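Local atomic coordinates of hypothetical membrane protein (Corynebacterium glutamicum, PDB entry 6JSA), a protein that binds heme with the C-terminal domain described here and probably takes part in handing heme on within the corynebacterial heme uptake machinery. Residues Asn56-Ile61 against Ser86-Ser91; Ile80-Ile85 against Ile95-Ser100; Ser9-Val14 against Asn40-Phe45; Thr117-Ala122 against Ser133-Leu138; Gly47-Val52 against Ser60-Gly65. One frame throughout, in Å; residues are numbered along the deposited sequence.

Interaction 1 (Asn56-Ile61 against Ser86-Ser91)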
# COMPACT_ATOMS: atom_id res chain seq x y z
N ASN A 56 21.64 -1.28 -10.71
CA ASN A 56 21.80 -1.00 -9.29
C ASN A 56 20.70 -1.58 -8.41
O ASN A 56 20.74 -1.39 -7.19
CB ASN A 56 21.95 0.50 -9.07
CG ASN A 56 23.18 1.05 -9.74
OD1 ASN A 56 24.29 0.57 -9.51
ND2 ASN A 56 22.99 2.03 -10.62
N LYS A 57 19.76 -2.31 -9.00
CA LYS A 57 18.62 -2.90 -8.29
C LYS A 57 17.87 -1.88 -7.44
O LYS A 57 17.65 -2.07 -6.24
CB LYS A 57 19.02 -4.15 -7.48
CG LYS A 57 17.86 -5.12 -7.27
CD LYS A 57 18.25 -6.34 -6.43
CE LYS A 57 17.11 -7.35 -6.41
NZ LYS A 57 17.34 -8.49 -5.47
N THR A 58 17.48 -0.77 -8.07
CA THR A 58 16.59 0.21 -7.46
C THR A 58 15.42 0.43 -8.40
O THR A 58 15.50 0.18 -9.60
CB THR A 58 17.27 1.56 -7.21
OG1 THR A 58 17.52 2.22 -8.45
CG2 THR A 58 18.58 1.37 -6.45
N GLY A 59 14.32 0.91 -7.84
CA GLY A 59 13.16 1.15 -8.69
C GLY A 59 12.05 1.83 -7.92
O GLY A 59 12.07 1.92 -6.68
N SER A 60 11.08 2.32 -8.69
CA SER A 60 9.82 2.82 -8.17
C SER A 60 8.73 2.36 -9.13
O SER A 60 8.83 2.59 -10.33
CB SER A 60 9.81 4.35 -8.11
OG SER A 60 10.26 4.79 -6.85
N ILE A 61 7.72 1.71 -8.57
CA ILE A 61 6.58 1.20 -9.32
C ILE A 61 5.36 1.96 -8.81
O ILE A 61 5.01 1.86 -7.63
CB ILE A 61 6.39 -0.31 -9.10
CG1 ILE A 61 7.73 -1.07 -9.08
CG2 ILE A 61 5.43 -0.88 -10.14
CD1 ILE A 61 8.41 -1.11 -10.41
N SER A 86 8.74 1.47 -3.74
CA SER A 86 10.09 1.94 -4.00
C SER A 86 11.06 0.94 -3.38
O SER A 86 10.82 0.46 -2.26
CB SER A 86 10.28 3.32 -3.39
OG SER A 86 11.54 3.87 -3.70
N PHE A 87 12.13 0.61 -4.09
CA PHE A 87 13.08 -0.35 -3.56
C PHE A 87 14.51 0.08 -3.87
O PHE A 87 14.79 0.71 -4.89
CB PHE A 87 12.82 -1.81 -3.99
CG PHE A 87 12.89 -2.04 -5.48
CD1 PHE A 87 11.75 -1.94 -6.27
CD2 PHE A 87 14.08 -2.42 -6.09
CE1 PHE A 87 11.81 -2.18 -7.64
CE2 PHE A 87 14.14 -2.66 -7.45
CZ PHE A 87 13.01 -2.54 -8.22
N ASN A 88 15.40 -0.28 -2.95
CA ASN A 88 16.84 -0.10 -3.10
C ASN A 88 17.44 -1.40 -2.59
O ASN A 88 17.46 -1.63 -1.38
CB ASN A 88 17.34 1.09 -2.28
CG ASN A 88 16.85 2.42 -2.80
OD1 ASN A 88 15.75 2.87 -2.47
ND2 ASN A 88 17.68 3.09 -3.59
N GLY A 89 17.92 -2.24 -3.50
CA GLY A 89 18.27 -3.55 -3.00
C GLY A 89 17.03 -4.25 -2.48
O GLY A 89 15.91 -4.00 -2.94
N ASN A 90 17.21 -5.11 -1.48
CA ASN A 90 16.14 -5.94 -0.95
C ASN A 90 15.33 -5.25 0.15
O ASN A 90 14.61 -5.92 0.90
CB ASN A 90 16.69 -7.29 -0.50
CG ASN A 90 17.25 -8.09 -1.65
OD1 ASN A 90 16.70 -8.07 -2.76
ND2 ASN A 90 18.36 -8.79 -1.42
N SER A 91 15.42 -3.93 0.27
CA SER A 91 14.58 -3.17 1.17
C SER A 91 13.92 -2.05 0.39
O SER A 91 14.27 -1.77 -0.76
CB SER A 91 15.38 -2.58 2.34
OG SER A 91 16.34 -1.66 1.87
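Phe87 lays its ring across Gly59, its hydrogen-bonded partner in the antiparallel pairing of strands 76-88 and 58-62. Beyond CB, a chi1 of 61° puts Phe87 CG between the backbone N and the carbonyl carbon, the crowded position, where it lies 4.0 Å from Gly59 N. Along one side of the ring Phe87 CD2 comes within 3.6 Å of Lys57 O, which sits near the ring plane, and CE2 meets Thr58 C. On the other side CE1 faces Gly59 CA, with Ile61 CG1 farther out at the edge. At the tip, Phe87 CZ is 3.7 Å from Gly59 CA. Gly59 N stands 3.5 Å above the ring plane over its centre, and Gly59 CA makes a CH-pi contact 20° off the ring normal, a closeness that glycine's lack of a side chain permits. Gly89 N reaches Lys57 O at 2.8 Å. The extended Lys57 chain carries NZ to Asn90 OD1, 2.8 Å away, and NZ also bonds Leu123 O. Lys57 has a left-handed backbone and, like Thr58, faces Asp53, which identifies a G1 beta bulge. The arrangement is an antiparallel glycine-aromatic cross-strand pair next to a G1 bulge.

Interaction 2 (Ile80-Ile85 against Ile95-Ser100)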
# COMPACT_ATOMS: atom_id res chain seq x y z
N ILE A 80 -6.54 5.87 1.27
CA ILE A 80 -5.19 5.52 0.84
C ILE A 80 -5.19 5.59 -0.68
O ILE A 80 -5.99 4.91 -1.34
CB ILE A 80 -4.78 4.12 1.32
CG1 ILE A 80 -4.89 4.02 2.85
CG2 ILE A 80 -3.38 3.78 0.85
CD1 ILE A 80 -4.62 2.63 3.39
N ALA A 81 -4.30 6.41 -1.25
CA ALA A 81 -4.32 6.62 -2.70
C ALA A 81 -2.91 6.64 -3.27
O ALA A 81 -1.93 6.95 -2.59
CB ALA A 81 -5.01 7.93 -3.06
N ASN A 82 -2.82 6.32 -4.56
CA ASN A 82 -1.58 6.48 -5.33
C ASN A 82 -0.40 5.75 -4.68
O ASN A 82 0.66 6.33 -4.41
CB ASN A 82 -1.27 7.96 -5.53
CG ASN A 82 -2.33 8.66 -6.32
OD1 ASN A 82 -2.71 8.20 -7.39
ND2 ASN A 82 -2.82 9.78 -5.80
N ILE A 83 -0.58 4.45 -4.44
CA ILE A 83 0.50 3.70 -3.80
C ILE A 83 1.70 3.59 -4.73
O ILE A 83 1.57 3.61 -5.97
CB ILE A 83 0.07 2.31 -3.28
CG1 ILE A 83 -0.14 1.32 -4.42
CG2 ILE A 83 -1.14 2.42 -2.37
CD1 ILE A 83 -0.07 -0.12 -3.94
N GLU A 84 2.87 3.49 -4.13
CA GLU A 84 4.14 3.37 -4.84
C GLU A 84 5.00 2.39 -4.08
O GLU A 84 5.13 2.50 -2.85
CB GLU A 84 4.84 4.73 -4.92
CG GLU A 84 6.28 4.67 -5.39
CD GLU A 84 6.94 6.03 -5.39
OE1 GLU A 84 6.23 7.05 -5.24
OE2 GLU A 84 8.18 6.08 -5.53
N ILE A 85 5.56 1.41 -4.79
CA ILE A 85 6.57 0.52 -4.25
C ILE A 85 7.92 1.05 -4.70
O ILE A 85 8.22 1.08 -5.90
CB ILE A 85 6.36 -0.92 -4.76
CG1 ILE A 85 5.01 -1.46 -4.29
CG2 ILE A 85 7.50 -1.81 -4.30
CD1 ILE A 85 4.61 -2.76 -4.95
N ILE A 95 4.81 3.84 -0.25
CA ILE A 95 4.42 5.25 -0.16
C ILE A 95 2.99 5.39 -0.65
O ILE A 95 2.58 4.73 -1.61
CB ILE A 95 5.39 6.08 -1.02
CG1 ILE A 95 6.83 5.95 -0.51
CG2 ILE A 95 4.97 7.54 -1.09
CD1 ILE A 95 7.89 6.32 -1.54
N ALA A 96 2.22 6.28 -0.01
CA ALA A 96 0.86 6.55 -0.46
C ALA A 96 0.44 7.92 0.04
O ALA A 96 1.06 8.48 0.95
CB ALA A 96 -0.12 5.48 0.04
N ASP A 97 -0.60 8.46 -0.59
CA ASP A 97 -1.29 9.65 -0.09
C ASP A 97 -2.36 9.18 0.89
O ASP A 97 -3.19 8.34 0.55
CB ASP A 97 -1.98 10.39 -1.23
CG ASP A 97 -1.04 10.76 -2.36
OD1 ASP A 97 0.19 10.82 -2.13
OD2 ASP A 97 -1.53 10.99 -3.49
N VAL A 98 -2.34 9.72 2.11
CA VAL A 98 -3.21 9.21 3.18
C VAL A 98 -3.93 10.36 3.86
O VAL A 98 -3.30 11.33 4.29
CB VAL A 98 -2.42 8.39 4.22
CG1 VAL A 98 -3.37 7.88 5.32
CG2 VAL A 98 -1.70 7.24 3.55
N VAL A 99 -5.25 10.22 4.00
CA VAL A 99 -6.09 11.10 4.82
C VAL A 99 -6.87 10.20 5.77
O VAL A 99 -7.47 9.22 5.33
CB VAL A 99 -7.06 11.93 3.97
CG1 VAL A 99 -7.89 12.86 4.85
CG2 VAL A 99 -6.32 12.70 2.89
N SER A 100 -6.85 10.52 7.07
CA SER A 100 -7.54 9.64 8.00
C SER A 100 -8.06 10.44 9.18
O SER A 100 -7.54 11.51 9.51
CB SER A 100 -6.62 8.53 8.51
OG SER A 100 -7.36 7.47 9.05
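The amide of Asn82 and the carboxylate of Asp97 have planes 71° apart, so the two groups meet without stacking. Asn82 ND2 donates to Asp97 OD2 at 2.9 Å; the acceptor lies close to the amide plane, whereas the donor comes to the anti side of OD2, 33° out of the carboxylate plane. The other oxygen, Asp97 OD1, forms a salt bridge with Arg112 NH1, which also donates to Asn82 O, and Arg112 NH2 forms a salt bridge with Glu84 OE1, so one arginine probably balances both acids. The setting is the beta hairpin of strands 76-88 and 91-101, interrupted by a beta bulge: Ala81 pairs with Asp97 but Glu84 with Ile95, a register shift of one at the corner where Asn82 adopts a left-handed backbone. On the buried side, Ala96 CB touches both Ile80 CG2, at 3.8 Å, and Ile83 CG2, at 4.0 Å. The side chain of Ile80 is about 9 Å from the bound heme. On the opposite side of the hairpin Glu84 and Ile95 run alongside each other in the same direction, with Glu84 CD 4.0 Å from Ile95 CD1, while Glu84 OE2 bonds Ser60 OG. Past the bulge, Ile95 O receives Glu84 N at 2.8 Å and also has Ile83 CA 3.2 Å away in a CA-H...O contact.

Interaction 3 (Ser9-Val14 against Asn40-Phe45)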
# COMPACT_ATOMS: atom_id res chain seq x y z
N SER A 9 1.46 -4.73 -11.84
CA SER A 9 0.34 -5.04 -10.98
C SER A 9 0.87 -5.28 -9.58
O SER A 9 2.01 -5.71 -9.40
CB SER A 9 -0.43 -6.28 -11.46
OG SER A 9 0.39 -7.43 -11.36
N ALA A 10 0.05 -4.97 -8.59
CA ALA A 10 0.42 -5.21 -7.20
C ALA A 10 -0.80 -5.72 -6.47
O ALA A 10 -1.95 -5.43 -6.83
CB ALA A 10 0.99 -3.97 -6.51
N GLN A 11 -0.54 -6.48 -5.40
CA GLN A 11 -1.56 -7.06 -4.56
C GLN A 11 -1.20 -6.75 -3.11
O GLN A 11 -0.09 -7.06 -2.67
CB GLN A 11 -1.65 -8.58 -4.77
CG GLN A 11 -1.89 -8.97 -6.24
CD GLN A 11 -0.61 -8.95 -7.08
OE1 GLN A 11 0.45 -9.37 -6.63
NE2 GLN A 11 -0.72 -8.44 -8.31
N TRP A 12 -2.12 -6.11 -2.39
CA TRP A 12 -1.88 -5.74 -1.00
C TRP A 12 -3.23 -5.62 -0.31
O TRP A 12 -4.08 -4.84 -0.75
CB TRP A 12 -1.14 -4.41 -0.92
CG TRP A 12 -0.73 -4.04 0.48
CD1 TRP A 12 -0.15 -4.85 1.42
CD2 TRP A 12 -0.85 -2.74 1.09
NE1 TRP A 12 0.10 -4.14 2.57
CE2 TRP A 12 -0.32 -2.85 2.40
CE3 TRP A 12 -1.35 -1.51 0.66
CZ2 TRP A 12 -0.29 -1.77 3.28
CZ3 TRP A 12 -1.32 -0.43 1.55
CH2 TRP A 12 -0.79 -0.57 2.84
N GLY A 13 -3.42 -6.37 0.77
CA GLY A 13 -4.66 -6.27 1.50
C GLY A 13 -4.73 -5.19 2.56
O GLY A 13 -5.75 -5.09 3.24
N VAL A 14 -3.69 -4.37 2.69
CA VAL A 14 -3.51 -3.42 3.79
C VAL A 14 -3.24 -4.20 5.07
O VAL A 14 -2.08 -4.31 5.49
CB VAL A 14 -4.65 -2.39 3.93
CG1 VAL A 14 -4.33 -1.41 5.05
CG2 VAL A 14 -4.83 -1.64 2.61
N ASN A 40 -8.87 -12.29 -3.54
CA ASN A 40 -7.98 -12.98 -2.61
C ASN A 40 -7.74 -12.17 -1.34
O ASN A 40 -6.65 -12.21 -0.76
CB ASN A 40 -6.64 -13.36 -3.27
CG ASN A 40 -5.79 -14.27 -2.39
OD1 ASN A 40 -6.28 -15.23 -1.81
ND2 ASN A 40 -4.50 -13.95 -2.29
N GLN A 41 -8.73 -11.39 -0.90
CA GLN A 41 -8.58 -10.52 0.27
C GLN A 41 -7.41 -9.55 0.11
O GLN A 41 -6.76 -9.16 1.08
CB GLN A 41 -8.51 -11.32 1.58
CG GLN A 41 -9.75 -12.15 1.79
CD GLN A 41 -9.65 -13.02 2.99
OE1 GLN A 41 -9.16 -14.15 2.91
NE2 GLN A 41 -10.11 -12.51 4.13
N GLN A 42 -7.14 -9.17 -1.14
CA GLN A 42 -6.07 -8.22 -1.45
C GLN A 42 -6.62 -7.18 -2.41
O GLN A 42 -7.28 -7.52 -3.40
CB GLN A 42 -4.87 -8.91 -2.10
CG GLN A 42 -4.18 -9.91 -1.21
CD GLN A 42 -3.03 -10.57 -1.92
OE1 GLN A 42 -3.23 -11.39 -2.82
NE2 GLN A 42 -1.81 -10.21 -1.54
N PHE A 43 -6.35 -5.91 -2.12
CA PHE A 43 -6.60 -4.87 -3.10
C PHE A 43 -5.68 -5.05 -4.30
O PHE A 43 -4.53 -5.48 -4.16
CB PHE A 43 -6.50 -3.50 -2.43
CG PHE A 43 -7.46 -3.37 -1.28
CD1 PHE A 43 -8.81 -3.14 -1.52
CD2 PHE A 43 -7.04 -3.58 0.02
CE1 PHE A 43 -9.72 -3.07 -0.48
CE2 PHE A 43 -7.94 -3.51 1.08
CZ PHE A 43 -9.29 -3.25 0.83
N GLN A 44 -6.22 -4.77 -5.49
CA GLN A 44 -5.58 -5.09 -6.76
C GLN A 44 -5.26 -3.79 -7.46
O GLN A 44 -6.17 -3.00 -7.77
CB GLN A 44 -6.50 -5.96 -7.62
CG GLN A 44 -6.97 -7.24 -6.93
CD GLN A 44 -5.89 -8.30 -6.88
OE1 GLN A 44 -5.13 -8.48 -7.83
NE2 GLN A 44 -5.82 -9.02 -5.77
N PHE A 45 -3.98 -3.56 -7.71
CA PHE A 45 -3.50 -2.31 -8.28
C PHE A 45 -2.94 -2.58 -9.66
O PHE A 45 -2.29 -3.61 -9.89
CB PHE A 45 -2.42 -1.69 -7.39
CG PHE A 45 -2.88 -1.43 -5.98
CD1 PHE A 45 -2.82 -2.43 -5.01
CD2 PHE A 45 -3.39 -0.19 -5.63
CE1 PHE A 45 -3.26 -2.20 -3.72
CE2 PHE A 45 -3.83 0.05 -4.33
CZ PHE A 45 -3.76 -0.95 -3.38
O HOH W 1 -3.25 -7.16 -9.27
O HOH W 2 -1.59 -8.64 0.92
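Phe43 and Phe45 press their ring edges against the backbone of the 9-14 segment, and this is the tightly packed side of the contact. Phe43 CD2 lies 3.3 Å from Trp12 O, and Gly13 O is also near that ring's plane. Ala10 O sits in the plane of the Phe45 ring at its edge, while Phe45 CE1 touches Trp12 CB at 4.1 Å. Trp12 holds CG anti to its backbone N (chi1 -174°). Val14 CA lies over the centre of the indole, and Val14 CG2 reaches Phe43 CD2 at 3.9 Å. Ala10-Phe45 and Trp12-Phe43 are hydrogen-bonded pairs of antiparallel strands 3-12 and 42-53 in the beta-rich HtaA domain, although the bond from Phe43 N to Trp12 O is weak. The Val14 side chain is about 9 Å from the heme. The other side, formed by Gln11, Gln42 and Gln44, is polar and hydrated. A water accepts from Gln11 NE2 at 3.0 Å and donates to Gln44 OE1 at 2.7 Å, joining two amides whose planes differ by 28°; Gln11 OE1 turns instead to Ser160. Gln11 CG lies 3.6 Å from Gln44 OE1. A second water accepts from Gly13 N and from Gln42 NE2, the latter at 2.9 Å.

Interaction 4 (Thr117-Ala122 against Ser133-Leu138)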
# COMPACT_ATOMS: atom_id res chain seq x y z
N THR A 117 7.83 0.37 5.86
CA THR A 117 9.11 -0.04 5.30
C THR A 117 9.01 -1.47 4.81
O THR A 117 8.34 -2.32 5.41
CB THR A 117 10.24 0.12 6.31
OG1 THR A 117 9.87 -0.52 7.53
CG2 THR A 117 10.50 1.60 6.58
N LEU A 118 9.66 -1.72 3.68
CA LEU A 118 9.59 -3.01 3.01
C LEU A 118 10.87 -3.80 3.21
O LEU A 118 11.98 -3.28 3.08
CB LEU A 118 9.40 -2.81 1.51
CG LEU A 118 8.14 -2.04 1.11
CD1 LEU A 118 8.02 -1.98 -0.40
CD2 LEU A 118 6.91 -2.68 1.73
N ASN A 119 10.70 -5.09 3.50
CA ASN A 119 11.80 -6.05 3.54
C ASN A 119 11.41 -7.16 2.57
O ASN A 119 10.46 -7.92 2.84
CB ASN A 119 11.99 -6.59 4.95
CG ASN A 119 13.10 -7.62 5.03
OD1 ASN A 119 13.98 -7.67 4.18
ND2 ASN A 119 13.06 -8.45 6.07
N PHE A 120 12.10 -7.24 1.44
CA PHE A 120 11.73 -8.18 0.39
C PHE A 120 12.22 -9.58 0.73
O PHE A 120 13.40 -9.78 1.02
CB PHE A 120 12.28 -7.74 -0.96
CG PHE A 120 11.52 -6.59 -1.55
CD1 PHE A 120 11.85 -5.28 -1.23
CD2 PHE A 120 10.45 -6.82 -2.40
CE1 PHE A 120 11.13 -4.22 -1.74
CE2 PHE A 120 9.72 -5.75 -2.93
CZ PHE A 120 10.07 -4.45 -2.59
N SER A 121 11.29 -10.54 0.72
CA SER A 121 11.67 -11.95 0.80
C SER A 121 12.06 -12.49 -0.57
O SER A 121 12.82 -13.46 -0.66
CB SER A 121 10.50 -12.75 1.36
OG SER A 121 9.32 -12.54 0.60
N ALA A 122 11.56 -11.86 -1.64
CA ALA A 122 11.91 -12.19 -3.01
C ALA A 122 11.90 -10.89 -3.79
O ALA A 122 10.97 -10.10 -3.64
CB ALA A 122 10.90 -13.16 -3.62
N SER A 133 8.07 -9.78 -3.45
CA SER A 133 7.16 -9.82 -2.31
C SER A 133 7.91 -9.30 -1.10
O SER A 133 9.09 -9.63 -0.90
CB SER A 133 6.71 -11.26 -2.02
OG SER A 133 5.95 -11.79 -3.09
N ALA A 134 7.23 -8.49 -0.29
CA ALA A 134 7.87 -7.87 0.87
C ALA A 134 6.94 -7.83 2.07
O ALA A 134 5.73 -7.64 1.93
CB ALA A 134 8.31 -6.45 0.56
N SER A 135 7.52 -8.00 3.26
CA SER A 135 6.80 -7.64 4.47
C SER A 135 6.73 -6.12 4.59
O SER A 135 7.58 -5.39 4.06
CB SER A 135 7.52 -8.21 5.70
OG SER A 135 8.80 -7.63 5.84
N VAL A 136 5.68 -5.65 5.27
CA VAL A 136 5.38 -4.22 5.40
C VAL A 136 5.33 -3.89 6.89
O VAL A 136 4.45 -4.38 7.61
CB VAL A 136 4.05 -3.86 4.72
CG1 VAL A 136 3.78 -2.37 4.85
CG2 VAL A 136 4.04 -4.31 3.25
N SER A 137 6.25 -3.05 7.34
CA SER A 137 6.35 -2.65 8.74
C SER A 137 5.85 -1.22 8.88
O SER A 137 6.40 -0.30 8.28
CB SER A 137 7.81 -2.72 9.20
OG SER A 137 8.28 -4.05 9.18
N LEU A 138 4.81 -1.04 9.69
CA LEU A 138 4.09 0.22 9.75
C LEU A 138 4.98 1.37 10.21
O LEU A 138 5.74 1.25 11.18
CB LEU A 138 2.91 0.06 10.71
CG LEU A 138 1.92 1.21 10.83
CD1 LEU A 138 1.20 1.43 9.51
CD2 LEU A 138 0.93 0.89 11.94
O HOH W 3 9.16 -4.77 6.65
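Ser133 O faces two consecutive amides, Ser121 N at 2.9 Å and Ala122 N at a long 3.4 Å, the second bond being weak. This doubling is a classic beta bulge: the register of the hairpin 113-125/129-138 shifts by one between the Phe120-Ala134 and Ala122-Ser133 pairs. Just before the bulge, the CA atoms of the non-hydrogen-bonded pair Phe120 and Ala134 approach to 3.9 Å. Ala134 CB stands over the centre of the Phe120 ring, 3.7 Å from its centroid and 13° off the normal, a CH-pi contact. Phe120 CG lies anti to the carbonyl carbon (chi1 -75°), and a chi2 of 86° turns the ring face to that methyl. Beside it Leu118 CB touches Ala134 CB, and Leu118 CD2 meets Val136 CG2 at 3.6 Å. Ile159 and Ile85 extend this apolar side. The alternate residues, Thr117, Asn119, Ser135 and Ser137, are polar. One water donates to Thr117 O at 2.9 Å and to Ser137 OG at 2.8 Å, and is also bonded to Ser135 OG; Ser137 OG has Gln155 OE1 as a further partner. The chemistry thus implies a two-sided hairpin, with hydrocarbon turned to the protein interior and hydroxyls, amide and water to the outside.

Interaction 5 (Gly47-Val52 against Ser60-Gly65)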
# COMPACT_ATOMS: atom_id res chain seq x y z
N GLY A 47 -0.93 -0.56 -12.90
CA GLY A 47 -0.22 0.65 -13.27
C GLY A 47 0.64 0.45 -14.49
O GLY A 47 1.04 -0.66 -14.84
N ASN A 48 0.95 1.57 -15.15
CA ASN A 48 1.84 1.50 -16.30
C ASN A 48 2.95 2.55 -16.25
O ASN A 48 3.44 3.00 -17.28
CB ASN A 48 1.08 1.53 -17.64
CG ASN A 48 0.30 2.81 -17.85
OD1 ASN A 48 0.36 3.74 -17.03
ND2 ASN A 48 -0.43 2.86 -18.95
N SER A 49 3.37 2.93 -15.05
CA SER A 49 4.43 3.91 -14.92
C SER A 49 5.41 3.52 -13.82
O SER A 49 5.12 2.69 -12.95
CB SER A 49 3.91 5.33 -14.69
OG SER A 49 3.38 5.44 -13.39
N GLY A 50 6.56 4.15 -13.86
CA GLY A 50 7.66 3.83 -12.98
C GLY A 50 8.88 3.43 -13.78
O GLY A 50 8.87 3.36 -15.01
N ALA A 51 9.95 3.16 -13.05
CA ALA A 51 11.21 2.83 -13.69
C ALA A 51 12.04 1.97 -12.75
O ALA A 51 11.91 2.06 -11.52
CB ALA A 51 11.98 4.10 -14.07
N VAL A 52 12.88 1.13 -13.34
CA VAL A 52 13.75 0.22 -12.61
C VAL A 52 15.16 0.38 -13.15
O VAL A 52 15.38 0.26 -14.37
CB VAL A 52 13.28 -1.24 -12.74
CG1 VAL A 52 14.31 -2.18 -12.14
CG2 VAL A 52 11.91 -1.44 -12.10
N SER A 60 11.08 2.32 -8.69
CA SER A 60 9.82 2.82 -8.17
C SER A 60 8.73 2.36 -9.13
O SER A 60 8.83 2.59 -10.33
CB SER A 60 9.81 4.35 -8.11
OG SER A 60 10.26 4.79 -6.85
N ILE A 61 7.72 1.71 -8.57
CA ILE A 61 6.58 1.20 -9.32
C ILE A 61 5.36 1.96 -8.81
O ILE A 61 5.01 1.86 -7.63
CB ILE A 61 6.39 -0.31 -9.10
CG1 ILE A 61 7.73 -1.07 -9.08
CG2 ILE A 61 5.43 -0.88 -10.14
CD1 ILE A 61 8.41 -1.11 -10.41
N ASN A 62 4.73 2.74 -9.69
CA ASN A 62 3.67 3.66 -9.31
C ASN A 62 2.30 3.16 -9.74
O ASN A 62 2.13 2.67 -10.86
CB ASN A 62 3.88 5.03 -9.96
CG ASN A 62 5.08 5.75 -9.41
OD1 ASN A 62 5.02 6.30 -8.31
ND2 ASN A 62 6.16 5.77 -10.17
N PHE A 63 1.31 3.33 -8.86
CA PHE A 63 -0.05 2.92 -9.17
C PHE A 63 -1.03 4.05 -8.89
O PHE A 63 -0.90 4.74 -7.87
CB PHE A 63 -0.45 1.70 -8.33
CG PHE A 63 0.43 0.51 -8.57
CD1 PHE A 63 0.13 -0.37 -9.60
CD2 PHE A 63 1.57 0.29 -7.81
CE1 PHE A 63 0.94 -1.46 -9.85
CE2 PHE A 63 2.38 -0.79 -8.07
CZ PHE A 63 2.07 -1.67 -9.09
N PRO A 64 -2.03 4.24 -9.75
CA PRO A 64 -3.13 5.15 -9.43
C PRO A 64 -4.16 4.41 -8.59
O PRO A 64 -4.04 3.22 -8.32
CB PRO A 64 -3.69 5.46 -10.82
CG PRO A 64 -3.57 4.13 -11.50
CD PRO A 64 -2.27 3.53 -11.02
N GLY A 65 -5.20 5.14 -8.19
CA GLY A 65 -6.33 4.52 -7.54
C GLY A 65 -6.36 4.76 -6.04
O GLY A 65 -5.33 5.01 -5.39
O HOH W 4 3.07 0.93 -12.61
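Val52 CG2 meets Ile61 CD1 at 3.9 Å, the two side chains crossing obliquely. In Ile61 a chi1 of -41° places CG1 anti to the carbonyl carbon, and a chi2 of -69° bends CD1 back from an extended course toward the valine. Val52 answers with CG1 anti to its backbone N, leaving CG2 beside the N and turned to the isoleucine; Val52 also packs on Leu165 and Ile61 on Phe161. On the other side of the sheet Ser60 OG is engaged by Glu84. The frame is the beta hairpin of strands 42-53 and 58-62, in which Ala51 and Ser60 bond each other reciprocally: Ala51 N to Ser60 O and Ser60 N to Ala51 O are both 3.0 Å. Between these strands Gly50 CA passes only 3.2 Å from Ser60 O, and its phi is positive; a CB here would run into Ser60 O and into the carbonyl O of Ser49. Toward Gly47 the pairing opens. Ser49 carries OG between its backbone N and carbonyl carbon (chi1 71°), and there Ser49 OG lies 3.5 Å from Asn62 CB. A water donates to Ser49 O at 2.7 Å and to Asn62 O at 2.6 Å, bridging the two carbonyls. The same water stands above one face of the Phe63 ring, offset toward the rim. Phe63 CD1 reaches Gly47 N at 3.5 Å, while its ring also touches Ala8 and Ala10.

All five contacts pair antiparallel strands, but their depth differs. Interaction 1 is a surface contact centred about 16 Å from the chain centre, whereas the centres of interactions 2 and 3 lie about 7 and 8 Å from it, and each has a side chain about 9 Å from the heme. Interactions 2, 4 and 5 each close a hairpin; interactions 1 and 3 join strands farther apart in sequence. Interactions 1 and 5 share Ser60 and Ile61 on strand 58-62. Inside, Ile85 touches Ala10, Leu118 and Phe120, linking interactions 2, 3 and 4, while Phe63 of interaction 5 packs on Phe45. A lysine-amide bond marks interaction 1 and an amide-carboxylate bond interaction 2; waters bridge interactions 3, 4 and 5.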